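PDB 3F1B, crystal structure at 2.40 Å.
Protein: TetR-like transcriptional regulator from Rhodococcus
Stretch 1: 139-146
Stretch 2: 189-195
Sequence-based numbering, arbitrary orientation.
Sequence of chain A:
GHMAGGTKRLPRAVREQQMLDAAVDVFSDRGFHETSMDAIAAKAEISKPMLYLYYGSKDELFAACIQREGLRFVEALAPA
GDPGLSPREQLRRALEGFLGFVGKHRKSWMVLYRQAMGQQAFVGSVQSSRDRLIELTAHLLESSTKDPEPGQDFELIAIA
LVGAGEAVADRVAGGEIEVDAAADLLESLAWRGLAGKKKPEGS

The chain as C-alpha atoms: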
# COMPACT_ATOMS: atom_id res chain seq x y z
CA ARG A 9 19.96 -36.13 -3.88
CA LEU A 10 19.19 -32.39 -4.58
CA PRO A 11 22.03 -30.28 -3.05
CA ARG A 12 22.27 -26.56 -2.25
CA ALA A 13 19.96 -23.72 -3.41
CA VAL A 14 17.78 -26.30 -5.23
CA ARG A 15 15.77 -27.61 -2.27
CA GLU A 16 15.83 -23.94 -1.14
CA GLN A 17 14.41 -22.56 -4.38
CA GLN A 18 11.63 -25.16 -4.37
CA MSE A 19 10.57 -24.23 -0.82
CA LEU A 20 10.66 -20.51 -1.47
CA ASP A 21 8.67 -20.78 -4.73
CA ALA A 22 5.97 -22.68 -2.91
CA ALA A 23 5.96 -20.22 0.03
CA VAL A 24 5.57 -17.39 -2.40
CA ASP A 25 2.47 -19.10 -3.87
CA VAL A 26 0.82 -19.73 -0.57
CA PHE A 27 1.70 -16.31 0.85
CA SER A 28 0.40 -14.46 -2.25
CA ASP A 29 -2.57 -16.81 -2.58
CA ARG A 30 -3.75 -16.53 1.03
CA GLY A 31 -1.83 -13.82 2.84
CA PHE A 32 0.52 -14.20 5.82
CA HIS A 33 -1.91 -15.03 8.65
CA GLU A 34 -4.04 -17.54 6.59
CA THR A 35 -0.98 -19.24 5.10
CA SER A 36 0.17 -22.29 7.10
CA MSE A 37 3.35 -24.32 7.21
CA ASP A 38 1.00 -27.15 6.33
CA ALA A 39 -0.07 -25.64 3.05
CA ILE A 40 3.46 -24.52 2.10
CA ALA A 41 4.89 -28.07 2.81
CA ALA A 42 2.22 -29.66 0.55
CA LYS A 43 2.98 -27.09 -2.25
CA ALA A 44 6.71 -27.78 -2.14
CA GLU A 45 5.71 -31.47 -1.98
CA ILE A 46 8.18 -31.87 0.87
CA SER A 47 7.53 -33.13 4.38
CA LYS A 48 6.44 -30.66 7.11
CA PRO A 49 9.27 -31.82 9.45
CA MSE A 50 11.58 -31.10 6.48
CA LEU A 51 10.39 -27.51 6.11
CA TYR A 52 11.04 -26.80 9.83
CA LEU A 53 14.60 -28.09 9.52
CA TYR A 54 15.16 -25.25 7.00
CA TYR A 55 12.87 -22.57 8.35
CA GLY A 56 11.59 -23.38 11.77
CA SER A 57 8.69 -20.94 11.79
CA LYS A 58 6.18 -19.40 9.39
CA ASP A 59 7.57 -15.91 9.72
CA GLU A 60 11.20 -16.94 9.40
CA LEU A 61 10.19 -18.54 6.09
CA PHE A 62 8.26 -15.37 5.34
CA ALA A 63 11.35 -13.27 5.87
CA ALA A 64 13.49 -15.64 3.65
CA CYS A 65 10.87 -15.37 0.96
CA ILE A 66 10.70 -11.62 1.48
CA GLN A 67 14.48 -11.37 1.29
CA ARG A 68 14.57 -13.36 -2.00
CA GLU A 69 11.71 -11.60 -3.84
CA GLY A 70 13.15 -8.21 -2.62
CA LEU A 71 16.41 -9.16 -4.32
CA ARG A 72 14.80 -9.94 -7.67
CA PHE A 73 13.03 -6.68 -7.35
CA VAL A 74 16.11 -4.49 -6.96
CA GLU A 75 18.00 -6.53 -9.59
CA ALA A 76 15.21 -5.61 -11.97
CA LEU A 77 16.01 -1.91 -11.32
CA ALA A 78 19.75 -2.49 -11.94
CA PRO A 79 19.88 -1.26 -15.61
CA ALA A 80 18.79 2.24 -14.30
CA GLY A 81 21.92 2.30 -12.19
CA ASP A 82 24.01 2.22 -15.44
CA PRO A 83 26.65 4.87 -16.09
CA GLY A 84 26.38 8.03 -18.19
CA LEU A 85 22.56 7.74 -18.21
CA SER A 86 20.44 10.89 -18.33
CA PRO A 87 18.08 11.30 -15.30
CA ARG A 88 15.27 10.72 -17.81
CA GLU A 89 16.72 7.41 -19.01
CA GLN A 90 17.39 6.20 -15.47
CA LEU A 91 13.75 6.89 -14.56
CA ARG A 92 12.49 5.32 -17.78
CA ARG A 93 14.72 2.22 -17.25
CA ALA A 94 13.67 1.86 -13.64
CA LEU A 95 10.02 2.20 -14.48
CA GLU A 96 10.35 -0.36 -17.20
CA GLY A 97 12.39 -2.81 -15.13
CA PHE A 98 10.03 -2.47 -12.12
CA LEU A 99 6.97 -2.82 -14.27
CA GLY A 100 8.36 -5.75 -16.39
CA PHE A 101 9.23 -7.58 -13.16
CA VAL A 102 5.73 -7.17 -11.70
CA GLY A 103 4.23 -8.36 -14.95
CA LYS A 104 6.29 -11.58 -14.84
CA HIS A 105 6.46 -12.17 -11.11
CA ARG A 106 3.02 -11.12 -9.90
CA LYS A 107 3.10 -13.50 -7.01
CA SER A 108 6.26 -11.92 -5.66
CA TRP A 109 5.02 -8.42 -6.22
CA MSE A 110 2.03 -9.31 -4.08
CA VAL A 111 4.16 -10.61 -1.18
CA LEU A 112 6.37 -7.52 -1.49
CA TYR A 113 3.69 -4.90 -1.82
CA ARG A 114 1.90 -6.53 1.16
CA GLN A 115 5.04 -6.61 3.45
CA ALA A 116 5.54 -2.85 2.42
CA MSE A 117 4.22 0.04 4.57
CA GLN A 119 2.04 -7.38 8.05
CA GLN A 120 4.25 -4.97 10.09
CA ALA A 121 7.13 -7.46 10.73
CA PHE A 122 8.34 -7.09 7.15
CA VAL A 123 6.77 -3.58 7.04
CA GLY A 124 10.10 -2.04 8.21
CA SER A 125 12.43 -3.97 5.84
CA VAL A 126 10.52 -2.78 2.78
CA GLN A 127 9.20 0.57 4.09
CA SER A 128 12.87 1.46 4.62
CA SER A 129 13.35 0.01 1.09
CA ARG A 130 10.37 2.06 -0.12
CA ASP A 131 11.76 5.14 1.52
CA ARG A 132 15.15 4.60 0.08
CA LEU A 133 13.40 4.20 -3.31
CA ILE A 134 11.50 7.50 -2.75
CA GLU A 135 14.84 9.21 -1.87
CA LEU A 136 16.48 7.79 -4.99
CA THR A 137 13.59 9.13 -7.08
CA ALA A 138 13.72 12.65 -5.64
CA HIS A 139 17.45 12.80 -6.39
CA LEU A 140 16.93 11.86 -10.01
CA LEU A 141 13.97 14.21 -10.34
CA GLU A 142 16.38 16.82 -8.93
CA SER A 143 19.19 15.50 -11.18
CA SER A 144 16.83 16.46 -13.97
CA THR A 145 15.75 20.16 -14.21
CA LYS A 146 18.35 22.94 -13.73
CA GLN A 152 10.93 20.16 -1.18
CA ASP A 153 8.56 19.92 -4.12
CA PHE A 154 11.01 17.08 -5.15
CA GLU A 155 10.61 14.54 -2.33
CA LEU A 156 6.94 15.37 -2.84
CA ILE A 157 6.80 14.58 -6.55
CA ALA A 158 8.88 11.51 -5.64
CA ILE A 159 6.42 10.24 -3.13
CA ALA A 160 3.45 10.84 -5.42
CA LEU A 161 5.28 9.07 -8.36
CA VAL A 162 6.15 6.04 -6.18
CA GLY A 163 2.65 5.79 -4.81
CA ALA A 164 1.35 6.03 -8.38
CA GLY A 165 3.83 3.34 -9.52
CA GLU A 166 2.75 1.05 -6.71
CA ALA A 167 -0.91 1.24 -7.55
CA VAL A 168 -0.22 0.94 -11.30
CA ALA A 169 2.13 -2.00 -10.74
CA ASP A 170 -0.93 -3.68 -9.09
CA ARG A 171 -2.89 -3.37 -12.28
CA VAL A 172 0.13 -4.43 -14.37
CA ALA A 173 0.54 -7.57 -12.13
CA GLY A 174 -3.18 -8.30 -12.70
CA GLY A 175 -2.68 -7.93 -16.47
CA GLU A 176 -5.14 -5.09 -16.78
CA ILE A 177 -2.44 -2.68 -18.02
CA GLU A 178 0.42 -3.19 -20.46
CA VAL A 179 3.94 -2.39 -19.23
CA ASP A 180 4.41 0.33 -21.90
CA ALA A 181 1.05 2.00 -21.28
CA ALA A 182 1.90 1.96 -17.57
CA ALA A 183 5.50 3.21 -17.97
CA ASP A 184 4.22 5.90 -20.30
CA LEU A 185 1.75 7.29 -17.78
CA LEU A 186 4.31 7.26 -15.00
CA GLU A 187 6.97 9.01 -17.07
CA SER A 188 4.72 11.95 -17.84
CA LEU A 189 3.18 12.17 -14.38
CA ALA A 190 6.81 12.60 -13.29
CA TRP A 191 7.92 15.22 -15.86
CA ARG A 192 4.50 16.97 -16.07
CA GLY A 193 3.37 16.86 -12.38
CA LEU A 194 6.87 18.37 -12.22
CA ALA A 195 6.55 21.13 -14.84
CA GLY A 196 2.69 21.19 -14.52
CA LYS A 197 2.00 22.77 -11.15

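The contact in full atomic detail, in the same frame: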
# COMPACT_ATOMS: atom_id res chain seq x y z
N HIS A 139 16.13 12.44 -5.87
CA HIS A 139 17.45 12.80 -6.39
C HIS A 139 17.45 12.80 -7.90
O HIS A 139 17.98 13.71 -8.50
CB HIS A 139 18.54 11.81 -5.95
CG HIS A 139 18.89 11.85 -4.50
ND1 HIS A 139 19.66 10.86 -3.90
CD2 HIS A 139 18.62 12.75 -3.52
CE1 HIS A 139 19.85 11.16 -2.63
NE2 HIS A 139 19.23 12.30 -2.37
N LEU A 140 16.87 11.79 -8.56
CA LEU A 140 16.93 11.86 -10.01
C LEU A 140 15.99 12.91 -10.59
O LEU A 140 16.30 13.53 -11.62
CB LEU A 140 16.80 10.50 -10.66
CG LEU A 140 15.43 9.92 -10.88
CD1 LEU A 140 14.73 10.61 -12.10
CD2 LEU A 140 15.68 8.44 -11.13
N LEU A 141 14.85 13.13 -9.93
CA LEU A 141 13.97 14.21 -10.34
C LEU A 141 14.74 15.52 -10.16
O LEU A 141 14.64 16.41 -10.98
CB LEU A 141 12.62 14.21 -9.59
CG LEU A 141 11.66 13.08 -9.93
CD1 LEU A 141 10.44 13.17 -9.06
CD2 LEU A 141 11.25 13.02 -11.41
N GLU A 142 15.54 15.63 -9.10
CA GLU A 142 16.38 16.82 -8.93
C GLU A 142 17.49 16.88 -9.99
O GLU A 142 17.65 17.89 -10.69
CB GLU A 142 16.97 16.89 -7.52
CG GLU A 142 17.43 18.30 -7.13
CD GLU A 142 17.06 18.68 -5.69
OE1 GLU A 142 16.64 17.78 -4.91
OE2 GLU A 142 17.18 19.89 -5.35
N SER A 143 18.22 15.77 -10.10
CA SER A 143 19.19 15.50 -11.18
C SER A 143 18.65 15.83 -12.57
O SER A 143 19.42 15.99 -13.52
CB SER A 143 19.63 14.03 -11.11
OG SER A 143 20.93 13.82 -11.64
N SER A 144 17.34 15.94 -12.72
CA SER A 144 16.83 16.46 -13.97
C SER A 144 16.93 17.99 -13.97
O SER A 144 18.03 18.52 -13.95
CB SER A 144 15.42 16.00 -14.23
OG SER A 144 14.94 16.65 -15.39
N THR A 145 15.79 18.69 -13.96
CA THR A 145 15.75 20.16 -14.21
C THR A 145 16.81 21.02 -13.48
O THR A 145 16.96 20.95 -12.26
CB THR A 145 14.30 20.76 -14.00
OG1 THR A 145 13.31 19.83 -14.47
CG2 THR A 145 14.12 22.10 -14.76
N LYS A 146 17.57 21.80 -14.26
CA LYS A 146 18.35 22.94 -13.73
C LYS A 146 17.66 24.28 -14.07
O LYS A 146 16.43 24.35 -14.21
CB LYS A 146 19.81 22.93 -14.22
CG LYS A 146 20.01 23.32 -15.69
CD LYS A 146 21.48 23.54 -16.06
CE LYS A 146 22.36 22.33 -15.74
NZ LYS A 146 21.77 21.07 -16.26
N LEU A 189 3.52 11.73 -15.72
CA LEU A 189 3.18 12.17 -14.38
C LEU A 189 4.41 12.79 -13.71
O LEU A 189 4.30 13.78 -13.01
CB LEU A 189 2.69 10.97 -13.60
CG LEU A 189 2.30 11.04 -12.14
CD1 LEU A 189 1.52 9.78 -11.85
CD2 LEU A 189 3.49 11.17 -11.18
N ALA A 190 5.58 12.21 -13.95
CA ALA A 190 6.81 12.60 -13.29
C ALA A 190 7.36 13.90 -13.88
O ALA A 190 7.78 14.78 -13.13
CB ALA A 190 7.84 11.51 -13.40
N TRP A 191 7.37 14.00 -15.21
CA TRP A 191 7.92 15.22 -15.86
C TRP A 191 6.89 16.35 -16.05
O TRP A 191 7.27 17.51 -16.25
CB TRP A 191 8.68 14.88 -17.16
CG TRP A 191 9.76 13.84 -16.99
CD1 TRP A 191 9.81 12.59 -17.57
CD2 TRP A 191 10.95 13.93 -16.16
NE1 TRP A 191 10.94 11.92 -17.17
CE2 TRP A 191 11.65 12.71 -16.30
CE3 TRP A 191 11.48 14.92 -15.32
CZ2 TRP A 191 12.87 12.45 -15.63
CZ3 TRP A 191 12.69 14.66 -14.65
CH2 TRP A 191 13.37 13.44 -14.82
N ARG A 192 5.60 16.01 -15.94
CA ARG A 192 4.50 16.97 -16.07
C ARG A 192 3.70 17.32 -14.77
O ARG A 192 3.14 18.40 -14.69
CB ARG A 192 3.57 16.60 -17.25
CG ARG A 192 4.24 16.64 -18.64
CD ARG A 192 5.00 17.98 -18.94
NE ARG A 192 4.15 19.10 -19.40
CZ ARG A 192 3.92 19.43 -20.67
NH1 ARG A 192 4.47 18.72 -21.65
NH2 ARG A 192 3.14 20.46 -20.99
N GLY A 193 3.65 16.44 -13.77
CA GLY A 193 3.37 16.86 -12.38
C GLY A 193 4.51 17.76 -11.88
O GLY A 193 4.34 18.62 -11.00
N LEU A 194 5.69 17.55 -12.46
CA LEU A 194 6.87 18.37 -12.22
C LEU A 194 6.70 19.77 -12.79
O LEU A 194 6.57 20.75 -12.05
CB LEU A 194 8.09 17.69 -12.84
CG LEU A 194 9.52 18.14 -12.56
CD1 LEU A 194 10.42 16.93 -12.33
CD2 LEU A 194 10.07 19.02 -13.71
N ALA A 195 6.67 19.86 -14.12
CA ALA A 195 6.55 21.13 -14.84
C ALA A 195 5.12 21.69 -14.89
O ALA A 195 4.91 22.83 -15.35
CB ALA A 195 7.11 20.97 -16.26

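The most unusual feature of this contact is how much of it hangs on one methyl group. CD2 of Leu141 lies over a face of the Trp191 ring, 4.2 Å from the centroid of the six-membered ring and 24° off its normal, so its C-H bonds can meet the pi cloud in a CH-pi interaction. Leu141 CD2 also lies 3.9 Å from Trp191 CZ3, 4.2 Å from Ala190 CB and 4.1 Å from Leu194 CD1. Every residue of the second stretch that takes part is therefore touched by this single carbon.

The axes of the two helices approach no closer than 11.6 Å and cross at -66°, and side chains with reach bridge much of that distance. Leu141 leaves its helix sideways and uses its m, t rotamer to bring its end nearer. Trp191 does the same from the other helix: its CA-to-CB bond also points sideways, and with chi1 at -54° and chi2 at 117° the indole reaches across. Where the trace comes nearest, between Leu141 CA and Ala190 CA at 7.9 Å, the partner is small, and Ala190 points its CB toward the first stretch.

Further contacts gather around the far end of the indole. Leu140 CD1 approaches Trp191 CH2 at 4.2 Å, an apolar touch that adds only a little buried area. Ser144 directs its CB toward the second stretch, and Ser144 CB comes to 3.1 Å from Trp191 CZ3. That is very short for two carbons, so it is better read as tight packing than as a favourable attraction. Its hydroxyl OG is hydrogen-bonded elsewhere in the structure.

One turn after Trp191, Leu194 points toward the first stretch and offers both methyls: CD1 to Leu141, and CD2 to Thr145, whose OG1 lies 3.4 Å from Leu194 CD2. This last pair is a packing contact between a polar atom and a methyl, and Thr145 is an exposed residue.

No hydrogen bond crosses between the stretches. Within the stretches the backbone makes helical hydrogen bonds, such as Ser143 N to His139 O at 2.6 Å and Gly193 N to Leu189 O at 2.8 Å. The rule to draw is economical: 269 Å² of buried surface, summed over both sides, is organised by a leucine methyl over an indole face, with an alanine where the two stretches come nearest and a second leucine extending the apolar patch.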